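Local coordinates for protein phosphoribosyltransferase (Thermus thermophilus, PDB 1WD5) that is of unconfirmed function but probably acts as a glycosyltransferase of the type I phosphoribosyltransferase family, at residues G47-V52 against E200-E205; D5-G10 against A38-R43. One frame throughout, in Å; residues are numbered along the deposited sequence.

How the contacts relate
Contact 2 uses helix 33-45 itself; contact 1 joins the next element, strand 48-59, to helix 196-204, and L49 and I202 of contact 1 also pack on helix 33-45. Contact 1 is largely buried and apolar, a few leucine, isoleucine and valine methyl groups. Contact 2, between helices 6-17 and 33-45, is only partly buried: a network of charges runs from exposed R43 to buried D39, beside E40 and V41 packed on the backbone of G10. Helix 33-45 leads into strand 48-59, so contact 2 is followed along the chain by contact 1. G47 N and A42 O, 2.8 Å apart, probably form a hydrogen bond between the two sites, whose centres are about 12 Å apart.

Contact 1: residues G47-V52 against E200-E205; sequences GELDVV and EAILLE
The C-terminal helix 196-204 packs here on strand 48-59 of the central sheet, with L203 of the helix reaching L49 and V51 of the strand. L203 CD2 meets L49 CD1 at 3.9 Å, the two side chains crossing at about a right angle. The CG of L49 is anti to its backbone N (chi1 179°), on a residue whose CB already points toward the helix. The same CD1 has I202 CG2 at 4.3 Å, so a single methyl group touches two successive helix residues. Farther along the strand, L203 CD1 lies 4.4 Å from V51 CG1, a looser contact. D50, between L49 and V51, has its CB directed away from the helix; its OD1 forms a salt bridge with R110 and also accepts a weak bond from V51 N. Y109 and V112 of helix 88-112 pack against L203, while A38 and A42 of helix 33-45 pack against L49. The axes of segments 48-51 and 200-204 run at 143° and come within 9.0 Å of each other. Helix 196-204 thus covers part of the sheet near L49, an apolar helix-on-sheet layer as in the alpha/beta fold of the type I phosphoribosyltransferases.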
loop_
_atom_site.group_PDB
_atom_site.type_symbol
_atom_site.label_atom_id
_atom_site.label_comp_id
_atom_site.label_asym_id
_atom_site.label_seq_id
_atom_site.Cartn_x
_atom_site.Cartn_y
_atom_site.Cartn_z
ATOM N N GLY A 47 -0.703 -12.669 11.506
ATOM C CA GLY A 47 0.270 -11.597 11.424
ATOM C C GLY A 47 -0.153 -10.363 12.200
ATOM O O GLY A 47 -1.063 -10.416 13.032
ATOM N N GLU A 48 0.509 -9.248 11.912
ATOM C CA GLU A 48 0.236 -7.978 12.577
ATOM C C GLU A 48 -0.200 -6.913 11.567
ATOM O O GLU A 48 0.466 -6.690 10.559
ATOM C CB GLU A 48 1.494 -7.526 13.323
ATOM C CG GLU A 48 1.444 -6.109 13.862
ATOM C CD GLU A 48 2.595 -5.808 14.804
ATOM O OE1 GLU A 48 3.727 -6.253 14.520
ATOM O OE2 GLU A 48 2.371 -5.120 15.822
ATOM N N LEU A 49 -1.317 -6.249 11.848
ATOM C CA LEU A 49 -1.849 -5.232 10.944
ATOM C C LEU A 49 -1.403 -3.809 11.258
ATOM O O LEU A 49 -1.329 -3.400 12.415
ATOM C CB LEU A 49 -3.380 -5.302 10.941
ATOM C CG LEU A 49 -4.217 -4.332 10.093
ATOM C CD1 LEU A 49 -4.266 -2.965 10.740
ATOM C CD2 LEU A 49 -3.650 -4.254 8.683
ATOM N N ASP A 50 -1.090 -3.064 10.205
ATOM C CA ASP A 50 -0.706 -1.666 10.337
ATOM C C ASP A 50 -1.006 -0.998 9.007
ATOM O O ASP A 50 -1.383 -1.657 8.033
ATOM C CB ASP A 50 0.784 -1.509 10.689
ATOM C CG ASP A 50 1.133 -0.089 11.129
ATOM O OD1 ASP A 50 0.208 0.730 11.318
ATOM O OD2 ASP A 50 2.331 0.212 11.297
ATOM N N VAL A 51 -0.858 0.315 8.970
ATOM C CA VAL A 51 -1.129 1.057 7.759
ATOM C C VAL A 51 0.181 1.605 7.208
ATOM O O VAL A 51 1.115 1.875 7.965
ATOM C CB VAL A 51 -2.084 2.227 8.056
ATOM C CG1 VAL A 51 -1.449 3.157 9.089
ATOM C CG2 VAL A 51 -2.399 2.983 6.788
ATOM N N VAL A 52 0.258 1.741 5.890
ATOM C CA VAL A 52 1.446 2.304 5.271
ATOM C C VAL A 52 1.015 3.700 4.867
ATOM O O VAL A 52 0.003 3.875 4.185
ATOM C CB VAL A 52 1.922 1.481 4.041
ATOM C CG1 VAL A 52 0.812 1.338 3.020
ATOM C CG2 VAL A 52 3.144 2.145 3.426
ATOM N N GLU A 200 -9.553 4.008 11.802
ATOM C CA GLU A 200 -9.122 4.165 13.186
ATOM C C GLU A 200 -9.668 3.043 14.059
ATOM O O GLU A 200 -8.968 2.536 14.937
ATOM C CB GLU A 200 -9.590 5.506 13.749
ATOM C CG GLU A 200 -8.741 6.700 13.339
ATOM C CD GLU A 200 -9.248 8.001 13.942
ATOM O OE1 GLU A 200 -9.581 8.010 15.150
ATOM O OE2 GLU A 200 -9.305 9.016 13.213
ATOM N N ALA A 201 -10.922 2.669 13.825
ATOM C CA ALA A 201 -11.561 1.599 14.592
ATOM C C ALA A 201 -10.784 0.297 14.395
ATOM O O ALA A 201 -10.545 -0.448 15.347
ATOM C CB ALA A 201 -12.998 1.421 14.137
ATOM N N ILE A 202 -10.388 0.031 13.154
ATOM C CA ILE A 202 -9.632 -1.172 12.843
ATOM C C ILE A 202 -8.255 -1.131 13.497
ATOM O O ILE A 202 -7.836 -2.099 14.131
ATOM C CB ILE A 202 -9.468 -1.339 11.324
ATOM C CG1 ILE A 202 -10.835 -1.612 10.691
ATOM C CG2 ILE A 202 -8.498 -2.473 11.024
ATOM C CD1 ILE A 202 -10.810 -1.686 9.187
ATOM N N LEU A 203 -7.563 -0.004 13.355
ATOM C CA LEU A 203 -6.231 0.160 13.928
ATOM C C LEU A 203 -6.185 0.013 15.455
ATOM O O LEU A 203 -5.201 -0.489 16.006
ATOM C CB LEU A 203 -5.656 1.527 13.532
ATOM C CG LEU A 203 -5.287 1.753 12.059
ATOM C CD1 LEU A 203 -4.813 3.192 11.860
ATOM C CD2 LEU A 203 -4.192 0.782 11.651
ATOM N N LEU A 204 -7.243 0.459 16.130
ATOM C CA LEU A 204 -7.326 0.393 17.591
ATOM C C LEU A 204 -7.186 -1.017 18.148
ATOM O O LEU A 204 -6.592 -1.215 19.209
ATOM C CB LEU A 204 -8.653 0.995 18.072
ATOM C CG LEU A 204 -8.741 2.522 18.142
ATOM C CD1 LEU A 204 -10.192 2.962 18.293
ATOM C CD2 LEU A 204 -7.907 3.024 19.315
ATOM N N GLU A 205 -7.736 -1.995 17.435
ATOM C CA GLU A 205 -7.671 -3.392 17.863
ATOM C C GLU A 205 -6.242 -3.943 17.871
ATOM O O GLU A 205 -5.976 -4.986 18.481
ATOM C CB GLU A 205 -8.532 -4.275 16.948
ATOM C CG GLU A 205 -10.035 -4.256 17.225
ATOM C CD GLU A 205 -10.397 -4.860 18.580
ATOM O OE1 GLU A 205 -10.141 -4.211 19.614
ATOM O OE2 GLU A 205 -10.935 -5.986 18.615
#

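Contact 2: residues D5-G10 against A38-R43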
loop_
_atom_site.group_PDB
_atom_site.type_symbol
_atom_site.label_atom_id
_atom_site.label_comp_id
_atom_site.label_asym_id
_atom_site.label_seq_id
_atom_site.Cartn_x
_atom_site.Cartn_y
_atom_site.Cartn_z
ATOM N N ASP A 5 -17.452 -8.646 -0.846
ATOM C CA ASP A 5 -16.972 -7.436 -0.185
ATOM C C ASP A 5 -15.468 -7.536 0.081
ATOM O O ASP A 5 -14.821 -8.512 -0.311
ATOM C CB ASP A 5 -17.724 -7.201 1.136
ATOM C CG ASP A 5 -17.814 -8.453 1.999
ATOM O OD1 ASP A 5 -16.802 -9.173 2.132
ATOM O OD2 ASP A 5 -18.900 -8.710 2.560
ATOM N N ARG A 6 -14.912 -6.531 0.747
ATOM C CA ARG A 6 -13.483 -6.517 1.033
ATOM C C ARG A 6 -13.010 -7.621 1.988
ATOM O O ARG A 6 -11.876 -8.082 1.882
ATOM C CB ARG A 6 -13.067 -5.141 1.560
ATOM C CG ARG A 6 -13.219 -4.007 0.536
ATOM C CD ARG A 6 -12.690 -2.697 1.104
ATOM N NE ARG A 6 -12.886 -1.549 0.214
ATOM C CZ ARG A 6 -14.035 -0.894 0.078
ATOM N NH1 ARG A 6 -15.106 -1.268 0.767
ATOM N NH2 ARG A 6 -14.108 0.159 -0.722
ATOM N N ARG A 7 -13.870 -8.052 2.908
ATOM C CA ARG A 7 -13.503 -9.122 3.841
ATOM C C ARG A 7 -13.369 -10.435 3.071
ATOM O O ARG A 7 -12.477 -11.241 3.341
ATOM C CB ARG A 7 -14.570 -9.280 4.934
ATOM C CG ARG A 7 -14.596 -8.159 5.971
ATOM C CD ARG A 7 -13.554 -8.372 7.049
ATOM N NE ARG A 7 -13.369 -7.196 7.897
ATOM C CZ ARG A 7 -12.332 -7.035 8.715
ATOM N NH1 ARG A 7 -11.406 -7.981 8.793
ATOM N NH2 ARG A 7 -12.193 -5.919 9.417
ATOM N N HIS A 8 -14.271 -10.641 2.116
ATOM C CA HIS A 8 -14.274 -11.838 1.281
ATOM C C HIS A 8 -12.985 -11.915 0.470
ATOM O O HIS A 8 -12.357 -12.966 0.380
ATOM C CB HIS A 8 -15.462 -11.802 0.319
ATOM C CG HIS A 8 -15.545 -12.993 -0.586
ATOM N ND1 HIS A 8 -16.219 -12.967 -1.789
ATOM C CD2 HIS A 8 -15.071 -14.255 -0.448
ATOM C CE1 HIS A 8 -16.158 -14.160 -2.352
ATOM N NE2 HIS A 8 -15.467 -14.960 -1.559
ATOM N N ALA A 9 -12.598 -10.795 -0.131
ATOM C CA ALA A 9 -11.380 -10.751 -0.931
ATOM C C ALA A 9 -10.172 -10.972 -0.030
ATOM O O ALA A 9 -9.192 -11.601 -0.433
ATOM C CB ALA A 9 -11.267 -9.404 -1.644
ATOM N N GLY A 10 -10.249 -10.456 1.192
ATOM C CA GLY A 10 -9.153 -10.612 2.132
ATOM C C GLY A 10 -8.932 -12.061 2.525
ATOM O O GLY A 10 -7.794 -12.496 2.711
ATOM N N ALA A 38 -6.465 -5.772 4.328
ATOM C CA ALA A 38 -5.247 -6.054 5.089
ATOM C C ALA A 38 -5.535 -6.651 6.470
ATOM O O ALA A 38 -4.853 -7.580 6.919
ATOM C CB ALA A 38 -4.426 -4.778 5.237
ATOM N N ASP A 39 -6.536 -6.103 7.151
ATOM C CA ASP A 39 -6.894 -6.593 8.475
ATOM C C ASP A 39 -7.332 -8.056 8.405
ATOM O O ASP A 39 -6.951 -8.865 9.253
ATOM C CB ASP A 39 -8.025 -5.748 9.069
ATOM C CG ASP A 39 -8.433 -6.218 10.455
ATOM O OD1 ASP A 39 -7.700 -5.937 11.423
ATOM O OD2 ASP A 39 -9.481 -6.884 10.575
ATOM N N GLU A 40 -8.136 -8.398 7.400
ATOM C CA GLU A 40 -8.605 -9.772 7.260
ATOM C C GLU A 40 -7.414 -10.690 6.991
ATOM O O GLU A 40 -7.336 -11.787 7.533
ATOM C CB GLU A 40 -9.627 -9.871 6.122
ATOM C CG GLU A 40 -10.348 -11.224 5.995
ATOM C CD GLU A 40 -11.152 -11.598 7.234
ATOM O OE1 GLU A 40 -11.668 -10.688 7.920
ATOM O OE2 GLU A 40 -11.283 -12.809 7.518
ATOM N N VAL A 41 -6.476 -10.234 6.162
ATOM C CA VAL A 41 -5.295 -11.041 5.851
ATOM C C VAL A 41 -4.473 -11.270 7.113
ATOM O O VAL A 41 -4.080 -12.394 7.411
ATOM C CB VAL A 41 -4.392 -10.353 4.801
ATOM C CG1 VAL A 41 -3.045 -11.070 4.722
ATOM C CG2 VAL A 41 -5.068 -10.372 3.437
ATOM N N ALA A 42 -4.223 -10.199 7.856
ATOM C CA ALA A 42 -3.443 -10.288 9.081
ATOM C C ALA A 42 -4.065 -11.275 10.068
ATOM O O ALA A 42 -3.355 -12.047 10.711
ATOM C CB ALA A 42 -3.318 -8.907 9.724
ATOM N N ARG A 43 -5.389 -11.258 10.181
ATOM C CA ARG A 43 -6.069 -12.170 11.101
ATOM C C ARG A 43 -5.994 -13.627 10.645
ATOM O O ARG A 43 -5.889 -14.536 11.470
ATOM C CB ARG A 43 -7.534 -11.747 11.278
ATOM C CG ARG A 43 -7.692 -10.403 11.979
ATOM C CD ARG A 43 -9.137 -9.892 11.987
ATOM N NE ARG A 43 -9.201 -8.603 12.673
ATOM C CZ ARG A 43 -9.079 -8.459 13.988
ATOM N NH1 ARG A 43 -8.905 -9.528 14.757
ATOM N NH2 ARG A 43 -9.086 -7.250 14.531
#
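R7 reaches across to D39 and E40 with its guanidinium, forming a salt bridge to each. NH1 donates to D39 OD2 at 2.8 Å, on the anti lone pair of that oxygen, and to E40 OE1 at 2.9 Å. NH2 adds a longer bond of 3.1 Å to the same D39 OD2, arriving from above the carboxylate plane, so the end of the guanidinium grips one oxygen with two nitrogens. Both carboxylates stand nearly perpendicular to the guanidinium, their planes 89° from it. R43 NE joins on the syn side of D39 OD2 at 2.7 Å, tilted from the carboxylate plane, giving that oxygen three donors; this shared negative charge probably offsets the repulsion between the two arginines. W206 holds the other oxygen of D39, and R44 makes a salt bridge with E40 OE2. The R7 chain bends at chi2 (-82°), which carries CD over to E40 OE1. An alanine in place of R7 would probably leave E40 OE1 without its charged mate across the helices and D39 OD2 with R43 alone from this network.

Helices 6-17 and 33-45 belong to the alpha/beta phosphoribosyltransferase domain and lie against each other, the axes of segments 6-10 and 38-43 being 8.1 Å apart at 39°. D5 is the N-cap of the first helix, its OD1 accepting from H8 N.

Inward from the charges, E40 CG lies 3.4 Å from R7 O and packs on the backbone carbonyl carbon of G10. A CB modelled on G10 would clash with E40 CB, so the absence of a side chain lets the helices approach closely here. V41 CG2 completes the packing, 3.5 Å from G10 O.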